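Local coordinates for protein GCN5 like acetylase + bromodomain (PDB 4LDF) that probably acetylates histone H3 as a GCN5-type acetyltransferase, this piece being its bromodomain, a module that in relatives reads acetylated lysine, at residues A[20-34]-A[95-109]. Residues are numbered along the deposited sequence; the frame is centred on the assembly and turned at random. Where two conformers were deposited one is given.
Sequences QLLDTLSRHENAWPF and YTKYANQLEAFIWPM
L102 of helix 93-110 pushes its two methyls into the bend where segment 20-34 leaves its helix. CD2 of L102 lies over one face of the H28 ring, a CH-pi contact 3.6 Å from the ring centroid. L102 CD1 goes the other way and meets F34 CE1 at 3.4 Å.

H28 is also held from other sides. Its CD2 edge points at the centre of the F105 face in an edge-to-face pair, with the planes 73° apart. H28 ND1 accepts a bond from N30 N (3.1 Å), in the ring plane. This bond helps set the turn of the imidazole and links it to N30.

N30 lays CB over one face of the Y98 ring. N30 ND2 gives a nearly straight hydrogen bond to Q101 OE1 (2.8 Å, 168°), on a lone pair in the carbonyl plane. Further along, P33 CG rests at the edge of the Y95 ring, 3.6 Å from Y95 CD2.

At the other end, M109 stretches out fully and slides past L21, its SD 3.6 Å from L21 CA. I106 CG1 packs on L21 CG, and L25 CD1 lies against L102 CB and I106 CB. F74 of helix 71-88 also touches L21, and I56 touches L25.

The axes of helix 20-27 and helix 95-109 run roughly antiparallel (148°). This is the packing of the first and last helices of the bromodomain's left-handed four-helix bundle. W32, P33 and F34 form the WPF shelf of the ZA loop, here set against Y95 and Y98. In bromodomains this shelf borders the acetyl-lysine pocket, and a glycerol bound beside Y95 is consistent with a pocket there.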
ATOM      1  N   GLN A  20      -8.261  -4.050   7.190  1.00 19.13           N
ATOM      2  CA  GLN A  20      -9.443  -3.309   6.727  1.00 17.83           C
ATOM      3  C   GLN A  20      -9.133  -1.955   6.072  1.00 19.05           C
ATOM      4  O   GLN A  20      -9.863  -1.510   5.172  1.00 17.95           O
ATOM      5  CB  GLN A  20     -10.513  -3.205   7.816  1.00 19.46           C
ATOM      6  CG  GLN A  20     -11.160  -4.557   8.130  1.00 30.82           C
ATOM      7  CD  GLN A  20     -12.331  -4.434   9.069  1.00 40.05           C
ATOM      8  OE1 GLN A  20     -13.012  -3.408   9.138  1.00 32.33           O
ATOM      9  NE2 GLN A  20     -12.600  -5.495   9.795  1.00 30.99           N
ATOM     10  N   LEU A  21      -8.045  -1.312   6.512  1.00 15.42           N
ATOM     11  CA  LEU A  21      -7.548  -0.074   5.900  1.00 13.82           C
ATOM     12  C   LEU A  21      -7.094  -0.427   4.468  1.00 15.05           C
ATOM     13  O   LEU A  21      -7.423   0.273   3.521  1.00 14.89           O
ATOM     14  CB  LEU A  21      -6.375   0.479   6.729  1.00 12.71           C
ATOM     15  CG  LEU A  21      -5.589   1.669   6.202  1.00 17.19           C
ATOM     16  CD1 LEU A  21      -5.029   2.491   7.356  1.00 16.17           C
ATOM     17  CD2 LEU A  21      -4.435   1.233   5.299  1.00 18.04           C
ATOM     18  N   LEU A  22      -6.366  -1.518   4.335  1.00 13.99           N
ATOM     19  CA  LEU A  22      -5.840  -2.007   3.067  1.00 15.14           C
ATOM     20  C   LEU A  22      -6.974  -2.429   2.150  1.00 19.47           C
ATOM     21  O   LEU A  22      -6.927  -2.122   0.966  1.00 18.86           O
ATOM     22  CB  LEU A  22      -4.850  -3.139   3.292  1.00 15.17           C
ATOM     23  CG  LEU A  22      -3.493  -2.751   3.898  1.00 18.22           C
ATOM     24  CD1 LEU A  22      -2.808  -3.989   4.448  1.00 19.98           C
ATOM     25  CD2 LEU A  22      -2.584  -2.057   2.865  1.00 16.33           C
ATOM     26  N   ASP A  23      -8.021  -3.060   2.718  1.00 18.39           N
ATOM     27  CA  ASP A  23      -9.230  -3.434   1.986  1.00 18.68           C
ATOM     28  C   ASP A  23      -9.952  -2.172   1.506  1.00 21.69           C
ATOM     29  O   ASP A  23     -10.268  -2.098   0.334  1.00 22.00           O
ATOM     30  CB  ASP A  23     -10.158  -4.368   2.795  1.00 19.54           C
ATOM     31  CG  ASP A  23     -11.169  -5.107   1.922  1.00 28.45           C
ATOM     32  OD1 ASP A  23     -12.361  -5.114   2.275  1.00 29.98           O
ATOM     33  OD2 ASP A  23     -10.766  -5.640   0.858  1.00 31.78           O
ATOM     34  N   THR A  24     -10.120  -1.153   2.374  1.00 16.76           N
ATOM     35  CA  THR A  24     -10.724   0.123   1.964  1.00 16.25           C
ATOM     36  C   THR A  24      -9.925   0.724   0.803  1.00 18.61           C
ATOM     37  O   THR A  24     -10.517   1.128  -0.209  1.00 16.96           O
ATOM     38  CB  THR A  24     -10.801   1.117   3.151  1.00 22.07           C
ATOM     39  OG1 THR A  24     -11.784   0.641   4.052  1.00 18.54           O
ATOM     40  CG2 THR A  24     -11.199   2.546   2.706  1.00 16.80           C
ATOM     41  N   LEU A  25      -8.582   0.792   0.970  1.00 16.14           N
ATOM     42  CA  LEU A  25      -7.673   1.313  -0.042  1.00 15.78           C
ATOM     43  C   LEU A  25      -7.824   0.580  -1.361  1.00 18.98           C
ATOM     44  O   LEU A  25      -8.021   1.235  -2.380  1.00 17.99           O
ATOM     45  CB  LEU A  25      -6.207   1.319   0.435  1.00 15.59           C
ATOM     46  CG  LEU A  25      -5.166   1.814  -0.572  1.00 19.83           C
ATOM     47  CD1 LEU A  25      -5.248   3.349  -0.793  1.00 20.31           C
ATOM     48  CD2 LEU A  25      -3.760   1.414  -0.143  1.00 19.36           C
ATOM     49  N   SER A  26      -7.742  -0.761  -1.350  0.50 17.34           N
ATOM     50  CA  SER A  26      -7.850  -1.600  -2.556  0.50 17.93           C
ATOM     51  C   SER A  26      -9.165  -1.458  -3.312  0.50 21.10           C
ATOM     52  O   SER A  26      -9.158  -1.565  -4.536  0.50 20.64           O
ATOM     53  CB  SER A  26      -7.587  -3.068  -2.233  0.50 22.10           C
ATOM     54  OG  SER A  26      -8.511  -3.541  -1.269  0.50 32.42           O
ATOM     55  N   ARG A  27     -10.284  -1.216  -2.595  1.00 18.11           N
ATOM     56  CA  ARG A  27     -11.620  -1.062  -3.195  1.00 17.25           C
ATOM     57  C   ARG A  27     -11.785   0.244  -3.969  1.00 21.64           C
ATOM     58  O   ARG A  27     -12.696   0.342  -4.799  1.00 22.08           O
ATOM     59  CB  ARG A  27     -12.740  -1.265  -2.163  1.00 17.22           C
ATOM     60  CG  ARG A  27     -12.737  -2.680  -1.578  1.00 21.92           C
ATOM     61  CD  ARG A  27     -13.743  -2.828  -0.470  1.00 37.94           C
ATOM     62  NE  ARG A  27     -14.304  -4.176  -0.442  1.00 52.63           N
ATOM     63  CZ  ARG A  27     -15.237  -4.617  -1.279  1.00 68.36           C
ATOM     64  NH1 ARG A  27     -15.691  -5.855  -1.181  1.00 61.78           N
ATOM     65  NH2 ARG A  27     -15.725  -3.820  -2.222  1.00 56.95           N
ATOM     66  N   HIS A  28     -10.903   1.227  -3.736  1.00 17.06           N
ATOM     67  CA  HIS A  28     -10.921   2.471  -4.516  1.00 18.16           C
ATOM     68  C   HIS A  28     -10.635   2.073  -5.973  1.00 21.65           C
ATOM     69  O   HIS A  28      -9.686   1.335  -6.219  1.00 19.15           O
ATOM     70  CB  HIS A  28      -9.838   3.455  -4.041  1.00 18.57           C
ATOM     71  CG  HIS A  28     -10.025   4.843  -4.575  1.00 21.97           C
ATOM     72  ND1 HIS A  28      -9.849   5.135  -5.916  1.00 23.66           N
ATOM     73  CD2 HIS A  28     -10.309   5.990  -3.914  1.00 23.66           C
ATOM     74  CE1 HIS A  28     -10.065   6.431  -6.033  1.00 22.73           C
ATOM     75  NE2 HIS A  28     -10.327   6.991  -4.850  1.00 23.31           N
ATOM     76  N   GLU A  29     -11.459   2.536  -6.922  1.00 19.43           N
ATOM     77  CA  GLU A  29     -11.302   2.203  -8.353  1.00 18.46           C
ATOM     78  C   GLU A  29      -9.872   2.396  -8.918  1.00 23.09           C
ATOM     79  O   GLU A  29      -9.444   1.576  -9.717  1.00 22.53           O
ATOM     80  CB  GLU A  29     -12.351   2.934  -9.212  1.00 19.25           C
ATOM     81  CG  GLU A  29     -12.161   4.440  -9.330  1.00 24.99           C
ATOM     82  CD  GLU A  29     -13.042   5.172 -10.328  1.00 35.32           C
ATOM     83  OE1 GLU A  29     -12.704   6.326 -10.664  1.00 29.62           O
ATOM     84  OE2 GLU A  29     -14.065   4.604 -10.771  1.00 26.23           O
ATOM     85  N   ASN A  30      -9.144   3.445  -8.465  1.00 19.52           N
ATOM     86  CA  ASN A  30      -7.776   3.792  -8.892  1.00 19.41           C
ATOM     87  C   ASN A  30      -6.653   3.082  -8.140  1.00 23.05           C
ATOM     88  O   ASN A  30      -5.477   3.352  -8.392  1.00 24.28           O
ATOM     89  CB  ASN A  30      -7.573   5.317  -8.907  1.00 16.27           C
ATOM     90  CG  ASN A  30      -8.474   5.995  -9.905  1.00 28.52           C
ATOM     91  OD1 ASN A  30      -8.909   5.396 -10.897  1.00 26.73           O
ATOM     92  ND2 ASN A  30      -8.817   7.238  -9.654  1.00 20.58           N
ATOM     93  N   ALA A  31      -7.015   2.153  -7.259  1.00 18.94           N
ATOM     94  CA  ALA A  31      -6.072   1.342  -6.491  1.00 18.64           C
ATOM     95  C   ALA A  31      -5.585   0.138  -7.283  1.00 19.87           C
ATOM     96  O   ALA A  31      -4.637  -0.538  -6.857  1.00 19.12           O
ATOM     97  CB  ALA A  31      -6.721   0.886  -5.200  1.00 19.28           C
ATOM     98  N   TRP A  32      -6.222  -0.135  -8.432  1.00 17.53           N
ATOM     99  CA  TRP A  32      -5.876  -1.267  -9.280  1.00 17.48           C
ATOM    100  C   TRP A  32      -4.357  -1.471  -9.574  1.00 23.07           C
ATOM    101  O   TRP A  32      -3.933  -2.622  -9.472  1.00 23.30           O
ATOM    102  CB  TRP A  32      -6.775  -1.369 -10.518  1.00 15.24           C
ATOM    103  CG  TRP A  32      -6.492  -0.357 -11.585  1.00 16.10           C
ATOM    104  CD1 TRP A  32      -7.130   0.836 -11.782  1.00 18.83           C
ATOM    105  CD2 TRP A  32      -5.460  -0.434 -12.583  1.00 15.83           C
ATOM    106  NE1 TRP A  32      -6.568   1.500 -12.852  1.00 18.12           N
ATOM    107  CE2 TRP A  32      -5.511   0.762 -13.332  1.00 19.39           C
ATOM    108  CE3 TRP A  32      -4.523  -1.423 -12.945  1.00 17.22           C
ATOM    109  CZ2 TRP A  32      -4.637   1.012 -14.401  1.00 18.89           C
ATOM    110  CZ3 TRP A  32      -3.633  -1.157 -13.974  1.00 18.71           C
ATOM    111  CH2 TRP A  32      -3.704   0.042 -14.700  1.00 19.30           C
ATOM    112  N   PRO A  33      -3.503  -0.434  -9.849  1.00 21.06           N
ATOM    113  CA  PRO A  33      -2.073  -0.716 -10.102  1.00 21.22           C
ATOM    114  C   PRO A  33      -1.283  -1.119  -8.858  1.00 26.69           C
ATOM    115  O   PRO A  33      -0.087  -1.420  -8.972  1.00 26.84           O
ATOM    116  CB  PRO A  33      -1.531   0.631 -10.625  1.00 22.40           C
ATOM    117  CG  PRO A  33      -2.681   1.466 -10.904  1.00 26.29           C
ATOM    118  CD  PRO A  33      -3.769   1.012 -10.010  1.00 22.47           C
ATOM    119  N   PHE A  34      -1.927  -1.093  -7.669  1.00 20.99           N
ATOM    120  CA  PHE A  34      -1.263  -1.382  -6.395  1.00 19.52           C
ATOM    121  C   PHE A  34      -1.766  -2.674  -5.734  1.00 22.91           C
ATOM    122  O   PHE A  34      -1.226  -3.062  -4.703  1.00 21.85           O
ATOM    123  CB  PHE A  34      -1.441  -0.184  -5.428  1.00 21.08           C
ATOM    124  CG  PHE A  34      -1.115   1.184  -6.007  1.00 22.49           C
ATOM    125  CD1 PHE A  34      -2.093   1.942  -6.641  1.00 24.35           C
ATOM    126  CD2 PHE A  34       0.167   1.720  -5.894  1.00 25.67           C
ATOM    127  CE1 PHE A  34      -1.778   3.168  -7.235  1.00 25.44           C
ATOM    128  CE2 PHE A  34       0.466   2.982  -6.424  1.00 28.20           C
ATOM    129  CZ  PHE A  34      -0.507   3.699  -7.094  1.00 25.94           C
ATOM    130  N   TYR A  95      -0.127   6.975 -12.933  1.00 22.65           N
ATOM    131  CA  TYR A  95       0.227   6.297 -11.695  1.00 21.67           C
ATOM    132  C   TYR A  95       0.664   7.243 -10.587  1.00 24.58           C
ATOM    133  O   TYR A  95       0.406   6.943  -9.422  1.00 23.13           O
ATOM    134  CB  TYR A  95       1.253   5.184 -11.947  1.00 21.72           C
ATOM    135  CG  TYR A  95       0.810   4.210 -13.014  1.00 24.02           C
ATOM    136  CD1 TYR A  95       1.472   4.137 -14.236  1.00 25.48           C
ATOM    137  CD2 TYR A  95      -0.324   3.412 -12.835  1.00 24.93           C
ATOM    138  CE1 TYR A  95       1.032   3.280 -15.249  1.00 26.48           C
ATOM    139  CE2 TYR A  95      -0.771   2.552 -13.837  1.00 25.97           C
ATOM    140  CZ  TYR A  95      -0.087   2.487 -15.042  1.00 33.67           C
ATOM    141  OH  TYR A  95      -0.499   1.618 -16.020  1.00 34.07           O
ATOM    142  N   THR A  96       1.293   8.393 -10.929  1.00 21.27           N
ATOM    143  CA  THR A  96       1.685   9.373  -9.906  1.00 21.30           C
ATOM    144  C   THR A  96       0.415  10.066  -9.412  1.00 24.12           C
ATOM    145  O   THR A  96       0.296  10.349  -8.218  1.00 22.91           O
ATOM    146  CB  THR A  96       2.727  10.372 -10.444  1.00 24.12           C
ATOM    147  OG1 THR A  96       3.955   9.673 -10.649  1.00 18.29           O
ATOM    148  CG2 THR A  96       2.944  11.586  -9.504  1.00 21.78           C
ATOM    149  N   LYS A  97      -0.517  10.339 -10.338  1.00 19.85           N
ATOM    150  CA  LYS A  97      -1.794  10.977 -10.039  1.00 20.38           C
ATOM    151  C   LYS A  97      -2.619  10.081  -9.104  1.00 23.18           C
ATOM    152  O   LYS A  97      -3.193  10.580  -8.133  1.00 20.59           O
ATOM    153  CB  LYS A  97      -2.557  11.268 -11.351  1.00 24.31           C
ATOM    154  CG  LYS A  97      -3.559  12.407 -11.238  1.00 41.11           C
ATOM    155  N   TYR A  98      -2.642   8.754  -9.376  1.00 20.45           N
ATOM    156  CA  TYR A  98      -3.367   7.810  -8.532  1.00 20.52           C
ATOM    157  C   TYR A  98      -2.690   7.745  -7.158  1.00 22.93           C
ATOM    158  O   TYR A  98      -3.375   7.867  -6.144  1.00 20.87           O
ATOM    159  CB  TYR A  98      -3.423   6.402  -9.149  1.00 22.11           C
ATOM    160  CG  TYR A  98      -4.123   6.249 -10.485  1.00 25.62           C
ATOM    161  CD1 TYR A  98      -5.121   7.138 -10.882  1.00 27.64           C
ATOM    162  CD2 TYR A  98      -3.843   5.170 -11.317  1.00 27.61           C
ATOM    163  CE1 TYR A  98      -5.783   6.986 -12.104  1.00 28.98           C
ATOM    164  CE2 TYR A  98      -4.514   4.994 -12.530  1.00 29.37           C
ATOM    165  CZ  TYR A  98      -5.492   5.899 -12.913  1.00 38.58           C
ATOM    166  OH  TYR A  98      -6.135   5.746 -14.119  1.00 40.50           O
ATOM    167  N   ALA A  99      -1.347   7.579  -7.132  1.00 19.72           N
ATOM    168  CA  ALA A  99      -0.552   7.507  -5.904  1.00 19.38           C
ATOM    169  C   ALA A  99      -0.830   8.659  -4.944  1.00 20.76           C
ATOM    170  O   ALA A  99      -0.956   8.406  -3.746  1.00 21.14           O
ATOM    171  CB  ALA A  99       0.936   7.442  -6.225  1.00 20.51           C
ATOM    172  N   ASN A 100      -0.900   9.913  -5.462  1.00 15.57           N
ATOM    173  CA  ASN A 100      -1.167  11.151  -4.713  1.00 15.28           C
ATOM    174  C   ASN A 100      -2.619  11.159  -4.198  1.00 19.47           C
ATOM    175  O   ASN A 100      -2.862  11.428  -3.019  1.00 20.86           O
ATOM    176  CB  ASN A 100      -0.889  12.394  -5.616  1.00 17.78           C
ATOM    177  CG  ASN A 100       0.583  12.690  -5.839  1.00 23.83           C
ATOM    178  OD1 ASN A 100       1.453  12.143  -5.183  1.00 20.21           O
ATOM    179  ND2 ASN A 100       0.898  13.598  -6.736  1.00 15.79           N
ATOM    180  N   GLN A 101      -3.566  10.805  -5.084  1.00 16.38           N
ATOM    181  CA  GLN A 101      -4.992  10.709  -4.782  1.00 16.33           C
ATOM    182  C   GLN A 101      -5.251   9.673  -3.695  1.00 18.13           C
ATOM    183  O   GLN A 101      -5.908   9.997  -2.712  1.00 18.04           O
ATOM    184  CB  GLN A 101      -5.795  10.372  -6.053  1.00 17.49           C
ATOM    185  CG  GLN A 101      -7.295  10.217  -5.780  1.00 24.09           C
ATOM    186  CD  GLN A 101      -8.059   9.664  -6.942  1.00 30.97           C
ATOM    187  OE1 GLN A 101      -7.609   8.753  -7.637  1.00 26.67           O
ATOM    188  NE2 GLN A 101      -9.270  10.163  -7.130  1.00 26.20           N
ATOM    189  N   LEU A 102      -4.666   8.461  -3.824  1.00 14.98           N
ATOM    190  CA  LEU A 102      -4.914   7.383  -2.874  1.00 13.93           C
ATOM    191  C   LEU A 102      -4.266   7.593  -1.532  1.00 15.77           C
ATOM    192  O   LEU A 102      -4.836   7.178  -0.539  1.00 15.73           O
ATOM    193  CB  LEU A 102      -4.572   6.000  -3.443  1.00 14.17           C
ATOM    194  CG  LEU A 102      -5.196   5.591  -4.782  1.00 18.30           C
ATOM    195  CD1 LEU A 102      -4.372   4.549  -5.445  1.00 17.57           C
ATOM    196  CD2 LEU A 102      -6.579   5.093  -4.615  1.00 20.74           C
ATOM    197  N   GLU A 103      -3.069   8.202  -1.493  1.00 12.86           N
ATOM    198  CA  GLU A 103      -2.372   8.469  -0.232  1.00 12.59           C
ATOM    199  C   GLU A 103      -3.171   9.470   0.590  1.00 19.85           C
ATOM    200  O   GLU A 103      -3.401   9.230   1.773  1.00 20.61           O
ATOM    201  CB  GLU A 103      -0.941   8.966  -0.493  1.00 13.74           C
ATOM    202  CG  GLU A 103      -0.071   8.956   0.749  1.00 17.99           C
ATOM    203  CD  GLU A 103       1.336   9.475   0.544  1.00 25.05           C
ATOM    204  OE1 GLU A 103       1.825  10.238   1.405  1.00 30.67           O
ATOM    205  OE2 GLU A 103       1.918   9.189  -0.522  1.00 15.74           O
ATOM    206  N   ALA A 104      -3.670  10.546  -0.060  1.00 18.07           N
ATOM    207  CA  ALA A 104      -4.501  11.568   0.572  1.00 18.76           C
ATOM    208  C   ALA A 104      -5.822  10.959   1.028  1.00 24.01           C
ATOM    209  O   ALA A 104      -6.304  11.300   2.104  1.00 23.70           O
ATOM    210  CB  ALA A 104      -4.766  12.709  -0.406  1.00 19.62           C
ATOM    211  N   PHE A 105      -6.394  10.038   0.227  1.00 20.85           N
ATOM    212  CA  PHE A 105      -7.660   9.363   0.545  1.00 19.59           C
ATOM    213  C   PHE A 105      -7.538   8.468   1.797  1.00 21.93           C
ATOM    214  O   PHE A 105      -8.429   8.504   2.646  1.00 20.61           O
ATOM    215  CB  PHE A 105      -8.148   8.541  -0.676  1.00 20.47           C
ATOM    216  CG  PHE A 105      -9.159   7.452  -0.397  1.00 21.99           C
ATOM    217  CD1 PHE A 105     -10.515   7.747  -0.296  1.00 24.58           C
ATOM    218  CD2 PHE A 105      -8.760   6.119  -0.273  1.00 22.64           C
ATOM    219  CE1 PHE A 105     -11.451   6.738  -0.033  1.00 25.40           C
ATOM    220  CE2 PHE A 105      -9.698   5.109  -0.043  1.00 25.50           C
ATOM    221  CZ  PHE A 105     -11.034   5.425   0.097  1.00 24.23           C
ATOM    222  N   ILE A 106      -6.446   7.675   1.899  1.00 16.70           N
ATOM    223  CA  ILE A 106      -6.229   6.703   2.991  1.00 15.85           C
ATOM    224  C   ILE A 106      -5.567   7.217   4.284  1.00 16.37           C
ATOM    225  O   ILE A 106      -5.740   6.586   5.337  1.00 13.44           O
ATOM    226  CB  ILE A 106      -5.590   5.377   2.474  1.00 18.40           C
ATOM    227  CG1 ILE A 106      -6.018   4.137   3.312  1.00 19.39           C
ATOM    228  CG2 ILE A 106      -4.066   5.487   2.368  1.00 20.91           C
ATOM    229  CD1 ILE A 106      -7.538   3.767   3.276  1.00 17.24           C
ATOM    230  N   TRP A 107      -4.813   8.332   4.207  1.00 14.71           N
ATOM    231  CA  TRP A 107      -4.124   8.930   5.367  1.00 14.84           C
ATOM    232  C   TRP A 107      -5.058   9.219   6.559  1.00 19.42           C
ATOM    233  O   TRP A 107      -4.656   8.878   7.675  1.00 20.12           O
ATOM    234  CB  TRP A 107      -3.209  10.112   4.989  1.00 13.65           C
ATOM    235  CG  TRP A 107      -1.763   9.887   5.354  1.00 15.35           C
ATOM    236  CD1 TRP A 107      -1.002  10.641   6.205  1.00 18.22           C
ATOM    237  CD2 TRP A 107      -0.899   8.844   4.863  1.00 15.61           C
ATOM    238  NE1 TRP A 107       0.259  10.105   6.315  1.00 17.10           N
ATOM    239  CE2 TRP A 107       0.358   9.014   5.487  1.00 19.24           C
ATOM    240  CE3 TRP A 107      -1.084   7.743   3.997  1.00 17.12           C
ATOM    241  CZ2 TRP A 107       1.428   8.126   5.272  1.00 19.19           C
ATOM    242  CZ3 TRP A 107      -0.009   6.907   3.741  1.00 18.78           C
ATOM    243  CH2 TRP A 107       1.228   7.099   4.378  1.00 19.31           C
ATOM    244  N   PRO A 108      -6.301   9.756   6.380  1.00 16.91           N
ATOM    245  CA  PRO A 108      -7.205   9.916   7.539  1.00 17.22           C
ATOM    246  C   PRO A 108      -7.460   8.595   8.291  1.00 20.24           C
ATOM    247  O   PRO A 108      -7.448   8.603   9.519  1.00 20.85           O
ATOM    248  CB  PRO A 108      -8.510  10.418   6.907  1.00 18.49           C
ATOM    249  CG  PRO A 108      -8.101  11.086   5.666  1.00 23.60           C
ATOM    250  CD  PRO A 108      -6.944  10.271   5.150  1.00 19.46           C
ATOM    251  N   MET A 109      -7.697   7.478   7.565  1.00 16.02           N
ATOM    252  CA  MET A 109      -7.950   6.159   8.181  1.00 14.81           C
ATOM    253  C   MET A 109      -6.705   5.656   8.923  1.00 18.38           C
ATOM    254  O   MET A 109      -6.841   5.025   9.959  1.00 19.95           O
ATOM    255  CB  MET A 109      -8.393   5.127   7.118  1.00 16.24           C
ATOM    256  CG  MET A 109      -8.844   3.793   7.700  1.00 18.07           C
ATOM    257  SD  MET A 109      -9.645   2.741   6.479  1.00 20.48           S
ATOM    258  CE  MET A 109     -10.435   1.582   7.566  1.00 17.57           C
TER